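PDB 2Z73: rhodopsin from Todarodes pacificus, which senses light through bound retinal, whose 11-cis to all-trans isomerization activates a G protein and, through it, phospholipase C in dim-light vision. Local coordinates for residues P140-K145 against E231-A236. Numbering follows the deposited sequence.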
ATOM      1  N   PRO A 140     -22.530  -7.739 -13.489  1.00 75.94           N
ATOM      2  CA  PRO A 140     -22.926  -7.662 -14.899  1.00 77.39           C
ATOM      3  C   PRO A 140     -23.136  -6.214 -15.364  1.00 78.76           C
ATOM      4  O   PRO A 140     -23.542  -5.355 -14.579  1.00 78.52           O
ATOM      5  CB  PRO A 140     -24.205  -8.494 -14.941  1.00 76.79           C
ATOM      6  CG  PRO A 140     -24.797  -8.268 -13.589  1.00 75.35           C
ATOM      7  CD  PRO A 140     -23.593  -8.358 -12.676  1.00 75.46           C
ATOM      8  N   MET A 141     -22.854  -5.958 -16.638  1.00 80.00           N
ATOM      9  CA  MET A 141     -22.987  -4.619 -17.209  1.00 80.41           C
ATOM     10  C   MET A 141     -24.337  -3.976 -16.937  1.00 78.18           C
ATOM     11  O   MET A 141     -24.449  -2.755 -16.865  1.00 77.99           O
ATOM     12  CB  MET A 141     -22.743  -4.659 -18.718  1.00 83.99           C
ATOM     13  CG  MET A 141     -21.358  -5.168 -19.107  1.00 88.98           C
ATOM     14  SD  MET A 141     -21.080  -5.167 -20.894  1.00 96.33           S
ATOM     15  CE  MET A 141     -20.028  -3.710 -21.082  1.00 92.94           C
ATOM     16  N   ALA A 142     -25.360  -4.805 -16.780  1.00 77.12           N
ATOM     17  CA  ALA A 142     -26.702  -4.307 -16.513  1.00 74.93           C
ATOM     18  C   ALA A 142     -26.812  -3.770 -15.089  1.00 73.33           C
ATOM     19  O   ALA A 142     -27.544  -2.815 -14.837  1.00 71.13           O
ATOM     20  CB  ALA A 142     -27.730  -5.419 -16.749  1.00 72.49           C
ATOM     21  N   ALA A 143     -26.075  -4.382 -14.163  1.00 73.84           N
ATOM     22  CA  ALA A 143     -26.108  -3.973 -12.758  1.00 74.27           C
ATOM     23  C   ALA A 143     -24.865  -3.195 -12.315  1.00 73.41           C
ATOM     24  O   ALA A 143     -24.704  -2.887 -11.131  1.00 69.97           O
ATOM     25  CB  ALA A 143     -26.302  -5.200 -11.870  1.00 74.15           C
ATOM     26  N   SER A 144     -23.999  -2.874 -13.274  1.00 74.33           N
ATOM     27  CA  SER A 144     -22.775  -2.122 -13.013  1.00 75.80           C
ATOM     28  C   SER A 144     -23.054  -0.920 -12.117  1.00 76.93           C
ATOM     29  O   SER A 144     -23.996  -0.168 -12.358  1.00 77.64           O
ATOM     30  CB  SER A 144     -22.165  -1.647 -14.334  1.00 74.40           C
ATOM     31  OG  SER A 144     -21.037  -0.821 -14.112  1.00 73.23           O
ATOM     32  N   LYS A 145     -22.233  -0.733 -11.089  1.00 78.44           N
ATOM     33  CA  LYS A 145     -22.428   0.375 -10.161  1.00 79.55           C
ATOM     34  C   LYS A 145     -21.139   1.166  -9.949  1.00 79.61           C
ATOM     35  O   LYS A 145     -20.092   0.594  -9.637  1.00 79.84           O
ATOM     36  CB  LYS A 145     -22.930  -0.164  -8.817  1.00 81.58           C
ATOM     37  CG  LYS A 145     -24.050   0.636  -8.160  1.00 82.46           C
ATOM     38  CD  LYS A 145     -23.589   2.006  -7.701  1.00 84.71           C
ATOM     39  CE  LYS A 145     -24.638   2.678  -6.816  1.00 87.18           C
ATOM     40  NZ  LYS A 145     -25.953   2.867  -7.495  1.00 88.19           N
ATOM     41  N   GLU A 231     -18.467 -11.773 -21.069  1.00126.76           N
ATOM     42  CA  GLU A 231     -18.143 -12.143 -22.440  1.00128.71           C
ATOM     43  C   GLU A 231     -19.422 -12.382 -23.236  1.00128.74           C
ATOM     44  O   GLU A 231     -19.596 -11.848 -24.333  1.00128.63           O
ATOM     45  CB  GLU A 231     -17.282 -13.410 -22.457  1.00130.40           C
ATOM     46  CG  GLU A 231     -16.692 -13.750 -23.823  1.00132.05           C
ATOM     47  CD  GLU A 231     -15.998 -15.104 -23.846  1.00133.11           C
ATOM     48  OE1 GLU A 231     -15.137 -15.349 -22.973  1.00133.71           O
ATOM     49  OE2 GLU A 231     -16.310 -15.920 -24.740  1.00132.98           O
ATOM     50  N   LYS A 232     -20.314 -13.193 -22.678  1.00128.60           N
ATOM     51  CA  LYS A 232     -21.580 -13.494 -23.330  1.00128.68           C
ATOM     52  C   LYS A 232     -22.429 -12.232 -23.389  1.00128.82           C
ATOM     53  O   LYS A 232     -22.825 -11.784 -24.465  1.00129.42           O
ATOM     54  CB  LYS A 232     -22.335 -14.581 -22.554  1.00128.55           C
ATOM     55  CG  LYS A 232     -21.760 -15.987 -22.677  1.00127.29           C
ATOM     56  CD  LYS A 232     -22.074 -16.604 -24.035  1.00126.19           C
ATOM     57  CE  LYS A 232     -21.646 -18.064 -24.093  1.00125.23           C
ATOM     58  NZ  LYS A 232     -22.002 -18.706 -25.388  1.00124.22           N
ATOM     59  N   GLU A 233     -22.694 -11.661 -22.219  1.00128.60           N
ATOM     60  CA  GLU A 233     -23.502 -10.453 -22.091  1.00127.46           C
ATOM     61  C   GLU A 233     -23.151  -9.367 -23.101  1.00127.68           C
ATOM     62  O   GLU A 233     -24.037  -8.703 -23.639  1.00126.59           O
ATOM     63  CB  GLU A 233     -23.367  -9.891 -20.676  1.00126.39           C
ATOM     64  CG  GLU A 233     -24.094  -8.579 -20.462  1.00125.03           C
ATOM     65  CD  GLU A 233     -23.902  -8.036 -19.064  1.00124.23           C
ATOM     66  OE1 GLU A 233     -22.736  -7.875 -18.647  1.00123.99           O
ATOM     67  OE2 GLU A 233     -24.915  -7.769 -18.388  1.00123.87           O
ATOM     68  N   MET A 234     -21.859  -9.183 -23.351  1.00129.16           N
ATOM     69  CA  MET A 234     -21.400  -8.172 -24.296  1.00130.46           C
ATOM     70  C   MET A 234     -22.034  -8.422 -25.660  1.00130.70           C
ATOM     71  O   MET A 234     -22.477  -7.491 -26.333  1.00129.97           O
ATOM     72  CB  MET A 234     -19.873  -8.223 -24.421  1.00131.72           C
ATOM     73  CG  MET A 234     -19.173  -6.869 -24.312  1.00133.98           C
ATOM     74  SD  MET A 234     -19.653  -5.662 -25.573  1.00136.30           S
ATOM     75  CE  MET A 234     -20.650  -4.531 -24.603  1.00135.54           C
ATOM     76  N   ALA A 235     -22.084  -9.692 -26.051  1.00131.45           N
ATOM     77  CA  ALA A 235     -22.655 -10.085 -27.333  1.00132.07           C
ATOM     78  C   ALA A 235     -24.169  -9.903 -27.391  1.00132.49           C
ATOM     79  O   ALA A 235     -24.690  -9.297 -28.324  1.00132.23           O
ATOM     80  CB  ALA A 235     -22.296 -11.537 -27.630  1.00132.16           C
ATOM     81  N   ALA A 236     -24.869 -10.428 -26.390  1.00133.38           N
ATOM     82  CA  ALA A 236     -26.327 -10.337 -26.335  1.00133.77           C
ATOM     83  C   ALA A 236     -26.836  -8.920 -26.569  1.00134.18           C
ATOM     84  O   ALA A 236     -27.839  -8.721 -27.257  1.00133.78           O
ATOM     85  CB  ALA A 236     -26.829 -10.856 -24.992  1.00134.27           C
TER
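E233 reaches out of cytoplasmic helix 227-238 to the backbone of M141, joining two cytoplasmic segments of the seven-transmembrane receptor fold: the loop between helices 104-138 and 149-167, and the helix that follows transmembrane helix 195-224. CG of E233 is anti to the backbone N (chi1 176°), and the chain, extended beyond CG, brings the carboxylate to a type I-like beta turn in which A143 N bonds to P140 O. E233 OE1 accepts a hydrogen bond from M141 N at 2.8 Å, on the syn side and 22° out of the carboxylate plane. A weak one runs from A142 N to E233 OE2 at 3.4 Å, so one firm and one weak bond tie the carboxylate to two successive amides. An alanine at E233 lacks the carboxylate, and the amides of M141 and A142 would probably lose a partner and the loop become freer to shift against the helix.

The side chain of M141 continues the contact, touching H230 and M237 as well; M234 also packs on L246 and Q250 of helix 246-286. M141 CB and CG lie against E233 OE1, CG at 3.1 Å. Next, M141 SD lies 3.8 Å from M234 CE. Chi3 of M141 (104°) then turns its methyl, and M141 CE meets M234 CE at 3.7 Å.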